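Local coordinates for GCN5-related N-acetyltransferase (Anabaena variabilis, PDB 2OZG), which belongs to the GCN5-related N-acetyltransferases, which transfer the acetyl group of acetyl-CoA to an amine, here perhaps that of an aminoglycoside, at the coenzyme A site and the interface of chains A and C. Sequence-based numbering; all coordinates share one arbitrary frame. Chains: chain A/B/C, GCN5-related N-acetyltransferase.

The C-alpha centres of contact 1 and contact 2 lie about 19 Å apart, and helix 123-128 of chain A serves both: A:Arg124, A:Leu125, A:Tyr126 and A:Lys128 line the coenzyme, while A:Gln123 and A:Arg127 reach chain C. On the chain C side, C:Glu275 meets contact 1 and its neighbour C:Gln276 belongs to contact 2, so the two-fold A-C interface runs up to the adenine end of coenzyme A. Chain B closes contact 1 from another side. If the deposited six-copy assembly is the biological one, coenzyme A binding and subunit packing may be coupled.

Contact 1: the coenzyme A site. Residues chain A 30-31, 85-87, 91-98, 121-122, 124-126, 128; chain B 251, 253-255; chain C 275. With COA (coenzyme A), chain D.
A:Thr122 places OG1 anti to its backbone N (chi1 169°) and CG2 in the crowded position between N and carbonyl carbon, so hydroxyl and methyl both lie over one face of the adenine, OG1 above C2A and CG2 towards C5A and C6A. A:Arg92 turns CG anti to its carbonyl carbon (chi1 -68°) and runs extended to NE, laying the guanidinium beside the pantetheine; B:Arg253 starts from the crowded position (chi1 73°) and stretches over the other face of the base. The pocket is the acetyl-CoA site of the GNAT fold, completed by chains B and C; its coenzyme A is poorly ordered. Strand 75-87 runs along the pantetheine arm, and A:Ile87 N donates almost straight to the hydroxyl COA OAP at 3.0 Å. The pyrophosphate sits in the glycine-rich loop and on the N-terminal end of helix 96-110, whose dipole would favour its charge. A:Gly93 N binds COA O5A at 2.6 Å and A:Gly95 N binds COA O2A at 2.7 Å. A:Ala97 N donates to COA O4A. A:Ile98 N donates to COA O1A at 2.8 Å. A:Arg92 grips A:Ile87 O side-on with NE and NH2, while NH1 reaches B:Asn251 O at 3.0 Å, linking pocket and neighbouring chain; one guanidinium face lies under COA O9P. B:Arg253 NH2 stands over the six-membered adenine ring, 3.6 Å from its centroid, a cation-pi contact. At the thiol end, A:Phe31 offers CE1 and CZ, A:Val85 its CB and CG2, and the A:Tyr126 ring meets COA C3P at its edge. A:Lys128, bent at chi3 and chi4, makes a loose salt bridge to the 3'-phosphate through NZ and COA O7A. Water 1 joins adenine N6A and amide oxygen O9P to B:Ser254. From chain C, C:Glu275 fixes the threonine hydroxyl: A:Thr122 OG1 meets C:Glu275 OE2 at 2.7 Å from above the carboxylate plane.

Contact 2: the interface of chains A and C. Residues chain A 123, 127, 132-133, 285, 360, 365, 368, 370; chain C 267-268, 270-271, 273, 276.
Paired hydrogen bonds of side-chain and backbone amides lead this patch of the two-fold A-C interface. C:Gln276, extended beyond CG (chi2 173°), sets its carboxamide against strand 279-290: OE1 accepts from A:Arg285 N at 2.9 Å, nearly straight, and NE2 donates to a lone pair of A:Arg285 O at 2.9 Å. The same NE2 binds A:Gln123 OE1 at 2.8 Å from above the carbonyl plane, the two amides crossing 64° apart; A:Gln133 NE2 takes that oxygen's in-plane lone pair. An alanine in place of C:Gln276 would remove all three bonds and would probably loosen this edge of the interface.

Charged groups cap backbone carbonyls. A:Arg127 NH1 points straight at a lone pair of C:Leu273 O, 2.9 Å away. Its NE and NH2 grip A:Glu132 OE1 on the syn lone pair, holding the guanidinium's rotation, while A:Gln133 N uses the anti one. A:Arg285 NH2 meets C:Asp267 O at 3.0 Å, and its NH1 is steadied by A:Gln133 OE1.

Apolar packing centres on C:Leu271, which buries 118 Å² with CG anti to its backbone N (chi1 175°). CD2 faces A:Phe360, A:Leu365, A:Thr368 and A:Lys370, while CD1 slides past A:Gln133.

Waters bridge the rest: water 5 joins A:Lys370 NZ to C:Leu271 O, each at 2.8 Å.

Contact 1: the coenzyme A site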
# COMPACT_ATOMS: atom_id res chain seq x y z
N CYS A 30 17.70 -18.53 -15.51
CA CYS A 30 17.05 -17.54 -16.35
C CYS A 30 15.64 -17.17 -15.91
O CYS A 30 15.31 -16.00 -15.83
CB CYS A 30 17.00 -18.01 -17.79
SG CYS A 30 18.57 -18.00 -18.60
N PHE A 31 14.83 -18.17 -15.62
CA PHE A 31 13.46 -17.95 -15.25
C PHE A 31 13.16 -17.90 -13.78
O PHE A 31 12.02 -17.88 -13.41
CB PHE A 31 12.63 -18.99 -16.00
CG PHE A 31 12.74 -18.80 -17.45
CD1 PHE A 31 12.15 -17.69 -18.03
CD2 PHE A 31 13.53 -19.60 -18.22
CE1 PHE A 31 12.29 -17.45 -19.34
CE2 PHE A 31 13.68 -19.35 -19.55
CZ PHE A 31 13.07 -18.27 -20.11
N VAL A 85 13.37 -19.40 -23.74
CA VAL A 85 14.58 -18.90 -24.33
C VAL A 85 15.44 -18.35 -23.21
O VAL A 85 15.03 -17.43 -22.50
CB VAL A 85 14.30 -17.75 -25.33
CG1 VAL A 85 15.60 -17.21 -25.87
CG2 VAL A 85 13.41 -18.23 -26.44
N GLY A 86 16.62 -18.90 -23.04
CA GLY A 86 17.53 -18.43 -22.02
C GLY A 86 18.98 -18.54 -22.41
O GLY A 86 19.42 -19.56 -22.96
N ILE A 87 19.73 -17.49 -22.11
CA ILE A 87 21.20 -17.44 -22.26
C ILE A 87 21.76 -17.21 -20.87
O ILE A 87 21.36 -16.29 -20.22
CB ILE A 87 21.63 -16.27 -23.17
CG1 ILE A 87 20.91 -16.33 -24.50
CG2 ILE A 87 23.12 -16.24 -23.39
CD1 ILE A 87 21.30 -17.57 -25.40
N TYR A 91 27.06 -15.12 -20.76
CA TYR A 91 27.19 -15.08 -22.23
C TYR A 91 26.31 -14.02 -22.89
O TYR A 91 26.26 -13.90 -24.10
CB TYR A 91 26.87 -16.47 -22.79
CG TYR A 91 27.84 -17.53 -22.34
CD1 TYR A 91 29.19 -17.44 -22.67
CD2 TYR A 91 27.42 -18.65 -21.62
CE1 TYR A 91 30.10 -18.41 -22.27
CE2 TYR A 91 28.34 -19.64 -21.23
CZ TYR A 91 29.67 -19.51 -21.56
OH TYR A 91 30.61 -20.45 -21.19
N ARG A 92 25.62 -13.25 -22.09
CA ARG A 92 24.72 -12.23 -22.61
C ARG A 92 25.41 -11.01 -23.22
O ARG A 92 26.55 -10.78 -22.98
CB ARG A 92 23.82 -11.78 -21.49
CG ARG A 92 22.87 -12.90 -21.10
CD ARG A 92 21.85 -12.46 -20.07
NE ARG A 92 21.16 -13.64 -19.57
CZ ARG A 92 20.50 -13.74 -18.42
NH1 ARG A 92 20.41 -12.72 -17.55
NH2 ARG A 92 20.00 -14.90 -18.11
N GLY A 93 24.71 -10.25 -24.04
CA GLY A 93 25.29 -9.05 -24.67
C GLY A 93 26.32 -9.36 -25.75
O GLY A 93 27.08 -8.49 -26.15
N ASP A 94 26.33 -10.60 -26.24
CA ASP A 94 27.31 -11.04 -27.21
C ASP A 94 26.67 -11.65 -28.46
O ASP A 94 27.32 -12.30 -29.22
CB ASP A 94 28.21 -12.08 -26.53
CG ASP A 94 29.58 -12.21 -27.19
OD1 ASP A 94 30.12 -11.17 -27.64
OD2 ASP A 94 30.13 -13.34 -27.23
N GLY A 95 25.38 -11.46 -28.67
CA GLY A 95 24.74 -11.97 -29.88
C GLY A 95 24.34 -13.44 -29.83
O GLY A 95 23.94 -14.04 -30.84
N ALA A 96 24.40 -14.04 -28.64
CA ALA A 96 24.08 -15.47 -28.54
C ALA A 96 22.58 -15.70 -28.73
O ALA A 96 22.20 -16.64 -29.40
CB ALA A 96 24.55 -16.05 -27.24
N ALA A 97 21.73 -14.84 -28.15
CA ALA A 97 20.28 -15.04 -28.30
C ALA A 97 19.79 -14.86 -29.74
O ALA A 97 18.94 -15.61 -30.20
CB ALA A 97 19.44 -14.15 -27.30
N ILE A 98 20.29 -13.86 -30.45
CA ILE A 98 19.83 -13.66 -31.80
C ILE A 98 20.38 -14.81 -32.66
O ILE A 98 19.67 -15.36 -33.49
CB ILE A 98 20.18 -12.24 -32.33
CG1 ILE A 98 19.61 -12.02 -33.72
CG2 ILE A 98 21.67 -11.98 -32.33
CD1 ILE A 98 18.10 -12.15 -33.79
N ALA A 121 10.16 -11.74 -23.56
CA ALA A 121 10.50 -11.06 -22.27
C ALA A 121 10.99 -9.67 -22.66
O ALA A 121 10.89 -8.73 -21.90
CB ALA A 121 11.57 -11.81 -21.53
N THR A 122 11.49 -9.57 -23.89
CA THR A 122 11.98 -8.34 -24.45
C THR A 122 11.75 -8.38 -25.97
O THR A 122 12.18 -9.30 -26.67
CB THR A 122 13.45 -8.08 -24.07
OG1 THR A 122 13.98 -6.99 -24.85
CG2 THR A 122 14.29 -9.36 -24.27
N ARG A 124 12.81 -6.25 -28.48
CA ARG A 124 13.88 -5.82 -29.39
C ARG A 124 14.57 -7.02 -30.01
O ARG A 124 14.85 -7.05 -31.20
CB ARG A 124 14.88 -4.92 -28.63
CG ARG A 124 16.01 -4.26 -29.46
CD ARG A 124 17.11 -3.57 -28.53
N LEU A 125 14.87 -8.00 -29.18
CA LEU A 125 15.51 -9.23 -29.64
C LEU A 125 14.71 -9.94 -30.76
O LEU A 125 15.21 -10.23 -31.86
CB LEU A 125 15.68 -10.18 -28.46
CG LEU A 125 16.01 -11.67 -28.80
CD1 LEU A 125 17.34 -11.68 -29.47
CD2 LEU A 125 16.03 -12.52 -27.55
N TYR A 126 13.46 -10.24 -30.47
CA TYR A 126 12.64 -10.96 -31.45
C TYR A 126 12.32 -10.17 -32.72
O TYR A 126 12.23 -10.75 -33.76
CB TYR A 126 11.45 -11.54 -30.78
CG TYR A 126 11.86 -12.44 -29.64
CD1 TYR A 126 12.37 -13.69 -29.89
CD2 TYR A 126 11.70 -12.03 -28.31
CE1 TYR A 126 12.73 -14.53 -28.84
CE2 TYR A 126 12.07 -12.85 -27.26
CZ TYR A 126 12.58 -14.09 -27.53
OH TYR A 126 12.93 -14.93 -26.54
N LYS A 128 14.39 -8.20 -34.11
CA LYS A 128 15.60 -8.36 -34.93
C LYS A 128 15.46 -9.60 -35.79
O LYS A 128 16.01 -9.64 -36.85
CB LYS A 128 16.91 -8.49 -34.12
CG LYS A 128 17.47 -7.21 -33.57
CD LYS A 128 18.91 -7.38 -33.04
CE LYS A 128 20.01 -7.38 -34.15
NZ LYS A 128 20.27 -6.04 -34.85
N ASN B 251 22.69 -6.99 -17.33
CA ASN B 251 22.24 -8.03 -18.23
C ASN B 251 21.18 -8.98 -17.68
O ASN B 251 20.76 -9.88 -18.35
CB ASN B 251 23.44 -8.75 -18.90
CG ASN B 251 24.02 -7.95 -20.03
OD1 ASN B 251 23.31 -7.20 -20.69
ND2 ASN B 251 25.30 -8.09 -20.27
N ARG B 253 18.26 -7.67 -16.68
CA ARG B 253 17.11 -6.79 -16.74
C ARG B 253 15.86 -7.40 -17.32
O ARG B 253 14.77 -7.00 -16.96
CB ARG B 253 17.44 -5.52 -17.49
CG ARG B 253 17.59 -5.65 -18.96
CD ARG B 253 18.18 -4.37 -19.53
NE ARG B 253 18.49 -4.51 -20.96
CZ ARG B 253 19.65 -4.96 -21.47
NH1 ARG B 253 20.69 -5.32 -20.71
NH2 ARG B 253 19.77 -5.04 -22.79
N SER B 254 15.99 -8.37 -18.19
CA SER B 254 14.76 -8.95 -18.71
C SER B 254 14.14 -9.96 -17.75
O SER B 254 12.96 -10.25 -17.93
CB SER B 254 14.98 -9.62 -20.03
OG SER B 254 15.83 -10.75 -19.85
N GLN B 255 14.98 -10.51 -16.83
CA GLN B 255 14.60 -11.56 -15.86
C GLN B 255 14.38 -11.10 -14.41
O GLN B 255 13.71 -11.77 -13.64
CB GLN B 255 15.59 -12.80 -15.84
CG GLN B 255 17.14 -12.64 -15.59
CD GLN B 255 17.82 -13.84 -14.79
OE1 GLN B 255 17.32 -14.29 -13.72
NE2 GLN B 255 18.98 -14.33 -15.28
N GLU C 275 9.20 -1.73 -25.84
CA GLU C 275 8.71 -2.79 -24.97
C GLU C 275 7.28 -2.57 -24.55
O GLU C 275 6.72 -1.47 -24.71
CB GLU C 275 9.63 -2.87 -23.76
CG GLU C 275 11.12 -3.16 -24.10
CD GLU C 275 11.35 -4.53 -24.72
OE1 GLU C 275 10.43 -5.37 -24.61
OE2 GLU C 275 12.46 -4.76 -25.28
N1A COA D . 16.03 -6.09 -23.15
C2A COA D . 15.97 -5.56 -24.39
N3A COA D . 16.70 -6.04 -25.41
C4A COA D . 17.53 -7.09 -25.20
C5A COA D . 17.64 -7.66 -23.94
C6A COA D . 16.86 -7.13 -22.89
N6A COA D . 16.88 -7.60 -21.63
N7A COA D . 18.55 -8.66 -24.06
C8A COA D . 18.98 -8.70 -25.34
N9A COA D . 18.35 -7.73 -26.03
C1B COA D . 18.47 -7.36 -27.47
C2B COA D . 19.72 -6.53 -27.74
O2B COA D . 19.51 -5.11 -27.51
C3B COA D . 20.05 -6.90 -29.18
O3B COA D . 19.58 -5.93 -30.13
P3B COA D . 20.61 -4.82 -30.75
O7A COA D . 21.40 -5.60 -31.78
O8A COA D . 19.67 -3.73 -31.27
O9A COA D . 21.49 -4.37 -29.59
C4B COA D . 19.41 -8.26 -29.43
O4B COA D . 18.53 -8.51 -28.33
C5B COA D . 20.45 -9.38 -29.55
O5B COA D . 21.12 -9.53 -28.29
P1A COA D . 21.83 -10.91 -27.80
O1A COA D . 21.66 -11.97 -28.85
O2A COA D . 23.24 -10.55 -27.34
O3A COA D . 20.96 -11.25 -26.46
P2A COA D . 21.55 -12.02 -25.13
O4A COA D . 22.44 -13.15 -25.65
O5A COA D . 22.18 -10.96 -24.23
O6A COA D . 20.16 -12.61 -24.44
CBP COA D . 18.38 -13.00 -22.61
CCP COA D . 19.83 -12.63 -23.01
CDP COA D . 17.90 -13.99 -23.67
CEP COA D . 17.56 -11.73 -22.84
CAP COA D . 18.38 -13.61 -21.14
OAP COA D . 18.28 -15.07 -21.13
C9P COA D . 17.45 -13.11 -20.00
O9P COA D . 17.73 -12.01 -19.27
N8P COA D . 16.36 -13.77 -19.57
C7P COA D . 15.62 -14.97 -19.96
C6P COA D . 14.23 -14.39 -20.21
C5P COA D . 13.99 -14.20 -21.71
O5P COA D . 14.82 -13.65 -22.42
N4P COA D . 12.82 -14.65 -22.19
C3P COA D . 12.36 -14.55 -23.58
C2P COA D . 11.06 -15.31 -23.62
S1P COA D . 11.34 -17.12 -23.42
O HOH W 1 18.13 -9.20 -19.65
O HOH W 2 24.78 -12.85 -26.04

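Contact 2: the interface of chains A and C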
# COMPACT_ATOMS: atom_id res chain seq x y z
N GLN A 123 11.05 -7.36 -26.47
CA GLN A 123 10.67 -7.29 -27.88
C GLN A 123 11.82 -7.06 -28.87
O GLN A 123 11.79 -7.63 -29.98
CB GLN A 123 9.61 -6.18 -28.08
CG GLN A 123 8.34 -6.54 -27.46
CD GLN A 123 7.19 -5.64 -27.78
OE1 GLN A 123 6.08 -6.14 -27.85
NE2 GLN A 123 7.44 -4.32 -28.00
N ARG A 127 12.13 -8.85 -32.62
CA ARG A 127 11.95 -8.03 -33.80
C ARG A 127 13.19 -8.07 -34.69
O ARG A 127 13.06 -7.98 -35.92
CB ARG A 127 11.62 -6.59 -33.40
CG ARG A 127 10.25 -6.47 -32.75
CD ARG A 127 9.97 -5.09 -32.24
NE ARG A 127 8.54 -4.86 -32.05
CZ ARG A 127 8.04 -3.86 -31.34
NH1 ARG A 127 8.85 -3.06 -30.68
NH2 ARG A 127 6.73 -3.67 -31.28
N GLU A 132 6.72 -10.06 -34.64
CA GLU A 132 6.04 -8.83 -34.30
C GLU A 132 4.81 -9.06 -33.47
O GLU A 132 4.22 -10.12 -33.52
CB GLU A 132 5.68 -8.01 -35.55
CG GLU A 132 5.13 -6.56 -35.31
CD GLU A 132 6.06 -5.69 -34.43
OE1 GLU A 132 5.95 -5.77 -33.19
OE2 GLU A 132 6.88 -4.94 -34.98
N GLN A 133 4.40 -8.06 -32.70
CA GLN A 133 3.14 -8.15 -31.97
C GLN A 133 2.07 -8.62 -32.91
O GLN A 133 1.93 -8.12 -34.02
CB GLN A 133 2.74 -6.81 -31.39
CG GLN A 133 3.76 -6.25 -30.40
CD GLN A 133 3.23 -5.05 -29.69
OE1 GLN A 133 2.28 -4.44 -30.17
NE2 GLN A 133 3.82 -4.71 -28.50
N ARG A 285 1.00 -8.97 -25.21
CA ARG A 285 0.92 -9.30 -26.61
C ARG A 285 1.98 -10.32 -26.93
O ARG A 285 3.14 -10.13 -26.68
CB ARG A 285 1.04 -8.09 -27.51
CG ARG A 285 -0.12 -7.15 -27.35
CD ARG A 285 0.07 -5.88 -28.16
NE ARG A 285 -1.04 -4.99 -27.90
CZ ARG A 285 -1.07 -3.71 -28.21
NH1 ARG A 285 -0.07 -3.15 -28.88
NH2 ARG A 285 -2.12 -2.97 -27.84
N PHE A 360 -4.12 -5.53 -35.89
CA PHE A 360 -4.31 -4.17 -36.39
C PHE A 360 -4.76 -4.22 -37.81
O PHE A 360 -4.37 -5.14 -38.57
CB PHE A 360 -3.00 -3.37 -36.25
CG PHE A 360 -2.60 -3.19 -34.81
CD1 PHE A 360 -3.41 -2.49 -33.96
CD2 PHE A 360 -1.43 -3.74 -34.32
CE1 PHE A 360 -3.06 -2.31 -32.61
CE2 PHE A 360 -1.08 -3.57 -33.00
CZ PHE A 360 -1.89 -2.88 -32.15
N LEU A 365 -2.05 -0.10 -39.47
CA LEU A 365 -0.67 -0.41 -39.81
C LEU A 365 -0.03 0.69 -40.72
O LEU A 365 1.15 1.05 -40.59
CB LEU A 365 -0.61 -1.80 -40.43
CG LEU A 365 -0.96 -2.94 -39.47
CD1 LEU A 365 -1.17 -4.29 -40.17
CD2 LEU A 365 0.11 -3.08 -38.32
N THR A 368 0.87 3.67 -38.40
CA THR A 368 2.00 3.38 -37.52
C THR A 368 3.23 2.97 -38.34
O THR A 368 4.23 2.48 -37.81
CB THR A 368 1.64 2.30 -36.48
OG1 THR A 368 1.22 1.10 -37.14
CG2 THR A 368 0.50 2.78 -35.59
N LYS A 370 3.85 0.60 -40.64
CA LYS A 370 4.26 -0.78 -40.87
C LYS A 370 3.93 -1.26 -42.28
O LYS A 370 4.32 -2.38 -42.69
CB LYS A 370 3.59 -1.69 -39.88
CG LYS A 370 3.77 -1.18 -38.48
CD LYS A 370 5.22 -0.85 -38.16
CE LYS A 370 5.42 -0.80 -36.63
NZ LYS A 370 6.80 -0.29 -36.35
N ASP C 267 -4.92 -0.56 -28.25
CA ASP C 267 -4.27 0.64 -28.68
C ASP C 267 -3.14 0.37 -29.69
O ASP C 267 -2.25 -0.42 -29.45
CB ASP C 267 -3.75 1.37 -27.45
CG ASP C 267 -2.70 2.41 -27.79
OD1 ASP C 267 -3.06 3.51 -28.20
OD2 ASP C 267 -1.50 2.11 -27.59
N ALA C 268 -3.13 1.14 -30.77
CA ALA C 268 -2.12 1.03 -31.81
C ALA C 268 -0.83 1.84 -31.55
O ALA C 268 0.24 1.51 -32.10
CB ALA C 268 -2.75 1.44 -33.15
N THR C 270 0.95 2.01 -28.95
CA THR C 270 1.91 1.17 -28.22
C THR C 270 2.66 0.21 -29.16
O THR C 270 3.66 -0.39 -28.79
CB THR C 270 1.23 0.40 -27.08
OG1 THR C 270 0.04 -0.23 -27.56
CG2 THR C 270 0.85 1.35 -25.94
N LEU C 271 2.20 0.11 -30.40
CA LEU C 271 2.88 -0.77 -31.36
C LEU C 271 4.30 -0.23 -31.62
O LEU C 271 5.24 -0.99 -31.83
CB LEU C 271 2.07 -0.89 -32.67
CG LEU C 271 2.74 -1.68 -33.81
CD1 LEU C 271 2.99 -3.10 -33.39
CD2 LEU C 271 1.89 -1.63 -35.03
N LEU C 273 6.32 1.37 -29.45
CA LEU C 273 7.23 1.33 -28.28
C LEU C 273 8.19 0.13 -28.35
O LEU C 273 7.86 -0.92 -28.91
CB LEU C 273 6.40 1.21 -27.01
CG LEU C 273 5.33 2.28 -26.70
CD1 LEU C 273 4.46 1.86 -25.48
CD2 LEU C 273 5.95 3.61 -26.43
N GLN C 276 6.63 -3.61 -24.07
CA GLN C 276 5.26 -3.49 -23.62
C GLN C 276 5.25 -2.87 -22.22
O GLN C 276 4.98 -3.54 -21.24
CB GLN C 276 4.60 -4.84 -23.64
CG GLN C 276 4.46 -5.37 -25.08
CD GLN C 276 3.96 -6.78 -25.14
OE1 GLN C 276 3.10 -7.18 -24.34
NE2 GLN C 276 4.43 -7.54 -26.12
O HOH W 3 5.81 -2.33 -28.80
O HOH W 4 2.84 -2.84 -26.89
O HOH W 5 7.36 -0.92 -33.69